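Local coordinates for OxyA protein (Actinoplanes teichomyceticus, PDB 5HH3) that probably catalyses an oxidative phenolic coupling step that cyclises the peptide during glycopeptide antibiotic biosynthesis, acting as a heme-dependent cytochrome P450, at residues P29-R32 with S33-E37; R319-P323 with R324-R328. All coordinates share one frame; numbering follows the deposited sequence. Where two conformers were deposited one is given.

Interaction 1: residues P29-R32 with S33-E37; sequences PQLR and SLMAE
Leu31 and Met35 meet one turn apart on the short helix 29-37, a local i to i+4 contact on the surface of the sheet-bearing part of the fold. Leu31 CG lies 4.0 Å from Met35 SD, the two side chains crossing obliquely. Met35 leaves the backbone with CG anti to its own carbonyl carbon (chi1 -78°). This lays the start of the chain over the turn below, with Met35 CG 3.3 Å from Leu31 O, before a bend at chi3 turns the methyl towards Arg319 and Arg320; the side chain also touches Thr58 and Ala316. A flexible thioether suits such a place, since it can follow both the helix and its neighbours. The buried Leu31 side chain rests on Leu56 and Leu315. The order of elements, this helix followed by the paired strands 40-45 and 53-57 and then helix 60-68, is that of the cytochrome P450 fold, in which 29-37 corresponds to helix A. Beneath the side chains runs the alpha-helical ladder. Ser33 N donates to Pro29 O at 2.9 Å, Met35 N to Leu31 O at 2.8 Å, and Ala36 N to Arg32 O at 3.1 Å, whereas the rung from Leu34 N to Gln30 O is weak at 3.4 Å. Proline is well placed as the first residue of the helix, where the missing N-H costs no rung. On the flank next to Leu31, Leu34 sets its CG 3.5 Å from Gln30 O and packs against Leu19 and Leu56, while exposed Ser33 and Ala36 are small residues at the solvent-facing surface.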
loop_
_atom_site.group_PDB
_atom_site.type_symbol
_atom_site.label_atom_id
_atom_site.label_comp_id
_atom_site.label_asym_id
_atom_site.label_seq_id
_atom_site.Cartn_x
_atom_site.Cartn_y
_atom_site.Cartn_z
ATOM N N PRO B 29 -20.452 -10.526 -3.943
ATOM C CA PRO B 29 -20.392 -11.994 -4.035
ATOM C C PRO B 29 -19.100 -12.634 -3.536
ATOM O O PRO B 29 -19.131 -13.729 -2.989
ATOM C CB PRO B 29 -20.554 -12.248 -5.534
ATOM C CG PRO B 29 -21.447 -11.150 -5.983
ATOM C CD PRO B 29 -21.033 -9.943 -5.172
ATOM N N GLN B 30 -17.981 -11.931 -3.704
ATOM C CA GLN B 30 -16.654 -12.461 -3.400
ATOM C C GLN B 30 -16.468 -12.591 -1.881
ATOM O O GLN B 30 -15.868 -13.554 -1.407
ATOM C CB GLN B 30 -15.570 -11.554 -3.991
ATOM C CG GLN B 30 -15.454 -11.555 -5.517
ATOM C CD GLN B 30 -16.538 -10.770 -6.277
ATOM O OE1 GLN B 30 -17.334 -9.988 -5.708
ATOM N NE2 GLN B 30 -16.574 -10.990 -7.595
ATOM N N LEU B 31 -16.986 -11.633 -1.125
ATOM C CA LEU B 31 -16.983 -11.742 0.341
ATOM C C LEU B 31 -17.989 -12.808 0.831
ATOM O O LEU B 31 -17.680 -13.569 1.750
ATOM C CB LEU B 31 -17.296 -10.400 1.000
ATOM C CG LEU B 31 -17.231 -10.371 2.529
ATOM C CD1 LEU B 31 -15.876 -10.824 3.035
ATOM C CD2 LEU B 31 -17.568 -9.003 3.074
ATOM N N ARG B 32 -19.172 -12.827 0.224
ATOM C CA ARG B 32 -20.209 -13.825 0.513
ATOM C C ARG B 32 -19.613 -15.241 0.413
ATOM O O ARG B 32 -19.853 -16.085 1.271
ATOM C CB ARG B 32 -21.388 -13.649 -0.461
ATOM C CG ARG B 32 -22.776 -13.925 0.098
ATOM C CD ARG B 32 -23.844 -13.301 -0.805
ATOM N NE ARG B 32 -23.796 -13.823 -2.167
ATOM C CZ ARG B 32 -24.314 -13.218 -3.236
ATOM N NH1 ARG B 32 -24.927 -12.062 -3.128
ATOM N NH2 ARG B 32 -24.205 -13.783 -4.436
ATOM N N SER B 33 -18.833 -15.482 -0.644
ATOM C CA SER B 33 -18.222 -16.772 -0.864
ATOM C C SER B 33 -17.228 -17.148 0.234
ATOM O O SER B 33 -17.243 -18.287 0.739
ATOM C CB SER B 33 -17.550 -16.824 -2.247
ATOM O OG SER B 33 -16.951 -18.080 -2.439
ATOM N N LEU B 34 -16.394 -16.194 0.641
ATOM C CA LEU B 34 -15.433 -16.430 1.712
ATOM C C LEU B 34 -16.138 -16.665 3.043
ATOM O O LEU B 34 -15.751 -17.551 3.799
ATOM C CB LEU B 34 -14.406 -15.283 1.810
ATOM C CG LEU B 34 -13.511 -15.130 0.562
ATOM C CD1 LEU B 34 -12.656 -13.877 0.693
ATOM C CD2 LEU B 34 -12.628 -16.350 0.328
ATOM N N MET B 35 -17.179 -15.883 3.307
ATOM C CA MET B 35 -18.027 -16.055 4.500
ATOM C C MET B 35 -18.569 -17.494 4.636
ATOM O O MET B 35 -18.612 -18.037 5.730
ATOM C CB MET B 35 -19.198 -15.072 4.467
ATOM C CG MET B 35 -18.829 -13.651 4.857
ATOM S SD MET B 35 -20.103 -12.454 4.377
ATOM C CE MET B 35 -21.378 -12.884 5.562
ATOM N N ALA B 36 -18.964 -18.081 3.510
ATOM C CA ALA B 36 -19.547 -19.432 3.456
ATOM C C ALA B 36 -18.511 -20.534 3.604
ATOM O O ALA B 36 -18.834 -21.685 3.888
ATOM C CB ALA B 36 -20.293 -19.598 2.143
ATOM N N GLU B 37 -17.258 -20.193 3.375
ATOM C CA GLU B 37 -16.182 -21.157 3.426
ATOM C C GLU B 37 -15.897 -21.615 4.847
ATOM O O GLU B 37 -15.778 -22.810 5.088
ATOM C CB GLU B 37 -14.914 -20.559 2.805
ATOM C CG GLU B 37 -13.940 -21.603 2.330
ATOM C CD GLU B 37 -13.001 -21.089 1.252
ATOM O OE1 GLU B 37 -11.809 -21.432 1.342
ATOM O OE2 GLU B 37 -13.455 -20.373 0.321
#

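Interaction 2: residues R319-P323 with R324-R328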
loop_
_atom_site.group_PDB
_atom_site.type_symbol
_atom_site.label_atom_id
_atom_site.label_comp_id
_atom_site.label_asym_id
_atom_site.label_seq_id
_atom_site.Cartn_x
_atom_site.Cartn_y
_atom_site.Cartn_z
ATOM N N ARG B 319 -23.420 -8.857 9.051
ATOM C CA ARG B 319 -24.298 -9.344 8.010
ATOM C C ARG B 319 -24.125 -10.868 7.793
ATOM O O ARG B 319 -24.292 -11.367 6.684
ATOM C CB ARG B 319 -24.014 -8.557 6.731
ATOM C CG ARG B 319 -24.117 -7.027 6.888
ATOM C CD ARG B 319 -25.515 -6.571 7.283
ATOM N NE ARG B 319 -26.412 -6.990 6.214
ATOM C CZ ARG B 319 -26.562 -6.361 5.053
ATOM N NH1 ARG B 319 -25.994 -5.181 4.817
ATOM N NH2 ARG B 319 -27.342 -6.912 4.132
ATOM N N ARG B 320 -23.854 -11.599 8.878
ATOM C CA ARG B 320 -23.430 -13.001 8.796
ATOM C C ARG B 320 -24.478 -13.930 8.191
ATOM O O ARG B 320 -24.120 -14.960 7.605
ATOM C CB ARG B 320 -23.005 -13.523 10.164
ATOM C CG ARG B 320 -24.136 -13.724 11.168
ATOM C CD ARG B 320 -23.542 -14.080 12.528
ATOM N NE ARG B 320 -24.402 -13.760 13.664
ATOM C CZ ARG B 320 -24.707 -12.525 14.080
ATOM N NH1 ARG B 320 -24.278 -11.431 13.432
ATOM N NH2 ARG B 320 -25.472 -12.367 15.154
ATOM N N ASN B 321 -25.748 -13.579 8.327
ATOM C CA ASN B 321 -26.839 -14.390 7.753
ATOM C C ASN B 321 -27.298 -13.950 6.345
ATOM O O ASN B 321 -28.218 -14.527 5.821
ATOM C CB ASN B 321 -28.022 -14.449 8.739
ATOM C CG ASN B 321 -27.668 -15.176 10.029
ATOM O OD1 ASN B 321 -27.031 -16.218 10.009
ATOM N ND2 ASN B 321 -28.062 -14.614 11.153
ATOM N N PHE B 322 -26.647 -12.963 5.735
ATOM C CA PHE B 322 -26.922 -12.583 4.333
ATOM C C PHE B 322 -26.712 -13.807 3.428
ATOM O O PHE B 322 -25.741 -14.491 3.623
ATOM C CB PHE B 322 -25.956 -11.463 3.898
ATOM C CG PHE B 322 -26.246 -10.904 2.530
ATOM C CD1 PHE B 322 -27.367 -10.103 2.319
ATOM C CD2 PHE B 322 -25.427 -11.202 1.447
ATOM C CE1 PHE B 322 -27.660 -9.604 1.058
ATOM C CE2 PHE B 322 -25.721 -10.697 0.177
ATOM C CZ PHE B 322 -26.828 -9.901 -0.014
ATOM N N PRO B 323 -27.583 -14.127 2.468
ATOM C CA PRO B 323 -28.755 -13.359 2.022
ATOM C C PRO B 323 -30.106 -13.829 2.576
ATOM O O PRO B 323 -31.152 -13.512 2.009
ATOM C CB PRO B 323 -28.718 -13.604 0.524
ATOM C CG PRO B 323 -28.311 -15.036 0.440
ATOM C CD PRO B 323 -27.271 -15.216 1.525
ATOM N N ARG B 324 -30.098 -14.532 3.701
ATOM C CA ARG B 324 -31.332 -15.086 4.248
ATOM C C ARG B 324 -32.236 -13.959 4.767
ATOM O O ARG B 324 -31.743 -12.873 5.125
ATOM C CB ARG B 324 -31.031 -16.097 5.365
ATOM C CG ARG B 324 -30.178 -17.297 4.959
ATOM C CD ARG B 324 -29.441 -17.888 6.164
ATOM N NE ARG B 324 -30.374 -18.200 7.250
ATOM C CZ ARG B 324 -30.975 -19.375 7.445
ATOM N NH1 ARG B 324 -30.744 -20.423 6.641
ATOM N NH2 ARG B 324 -31.824 -19.515 8.470
ATOM N N PRO B 325 -33.560 -14.200 4.820
ATOM C CA PRO B 325 -34.504 -13.182 5.289
ATOM C C PRO B 325 -34.178 -12.506 6.622
ATOM O O PRO B 325 -34.443 -11.306 6.775
ATOM C CB PRO B 325 -35.812 -13.966 5.426
ATOM C CG PRO B 325 -35.712 -15.010 4.374
ATOM C CD PRO B 325 -34.266 -15.420 4.367
ATOM N N GLU B 326 -33.636 -13.267 7.571
ATOM C CA GLU B 326 -33.318 -12.743 8.899
ATOM C C GLU B 326 -32.265 -11.622 8.896
ATOM O O GLU B 326 -32.238 -10.824 9.831
ATOM C CB GLU B 326 -32.886 -13.868 9.853
ATOM C CG GLU B 326 -31.540 -14.493 9.531
ATOM C CD GLU B 326 -31.317 -15.825 10.237
ATOM O OE1 GLU B 326 -30.997 -16.828 9.553
ATOM O OE2 GLU B 326 -31.464 -15.862 11.481
ATOM N N ASP B 327 -31.412 -11.564 7.868
ATOM C CA ASP B 327 -30.432 -10.469 7.722
ATOM C C ASP B 327 -30.999 -9.135 7.207
ATOM O O ASP B 327 -30.347 -8.089 7.362
ATOM C CB ASP B 327 -29.298 -10.910 6.798
ATOM C CG ASP B 327 -28.227 -9.855 6.653
ATOM O OD1 ASP B 327 -27.576 -9.517 7.677
ATOM O OD2 ASP B 327 -28.058 -9.355 5.516
ATOM N N ARG B 328 -32.197 -9.156 6.611
ATOM C CA ARG B 328 -32.774 -7.950 6.016
ATOM C C ARG B 328 -33.007 -6.879 7.077
ATOM O O ARG B 328 -33.223 -7.191 8.263
ATOM C CB ARG B 328 -34.077 -8.254 5.269
ATOM C CG ARG B 328 -33.868 -9.052 3.989
ATOM C CD ARG B 328 -35.196 -9.436 3.355
ATOM N NE ARG B 328 -34.977 -10.438 2.303
ATOM C CZ ARG B 328 -35.851 -11.367 1.918
ATOM N NH1 ARG B 328 -37.048 -11.472 2.480
ATOM N NH2 ARG B 328 -35.506 -12.223 0.959
HETATM O O HOH W 1 -27.131 -11.294 9.550
HETATM O O HOH W 2 -32.153 -10.806 1.070
#
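The meander of the cytochrome P450 fold, between helix 314-318 and the heme-ligand loop, folds back here so that Arg319 and Asp327 pair. A type I turn from Arg319 to Phe322, a cis peptide before Pro323 and a 3-10 turn at 325-327 bring them together. Bends at chi2 and chi3 curl Arg319 round to present its side edge, nearly coplanar with the carboxylate. Arg319 NE reaches Asp327 OD1 at 3.1 Å and OD2 at 3.0 Å through their syn lone pairs, and Arg319 NH2 meets Asp327 OD2 at 2.9 Å. Phe322 adds CD1 at its ring edge, 3.4 Å from Asp327 OD2, while Pro323 CB sits over one ring face. A water bridges Asn321 N and Asp327 OD1. On the outer side, Arg324 grips Glu326 OE1 with NE and NH2, and the Asn321 amide stacks on the same carboxylate, its ND2 3.6 Å from Glu326 CD. Arg324 N closes the loop on Asn321 O at 2.8 Å. Asp327 OD1 also pairs with Arg280, the arginine of the ExxR motif on helix 274-282; between two arginines, this buried carboxylate probably stays ionised and ties the meander to that helix.

Interactions 1 and 2 lie on the same side of the chain's centre, their own centres about 13 Å apart, and touch directly: Met35 CE of 29-37 comes 3.5 Å from Arg319 O and also packs on Arg320 CA. Helix 314-318, which leads straight into 319-328, receives Leu31 and Met35 too. Interaction 1 is a surface contact, whose backbone ladder takes up most of the peptide groups across the contact and leaves apolar side chains to face the strands. Interaction 2 is partly buried and lacks a long helix; turns, a water and charged groups do that work, with an inner ion pair on Asp327 and an exposed one on Glu326.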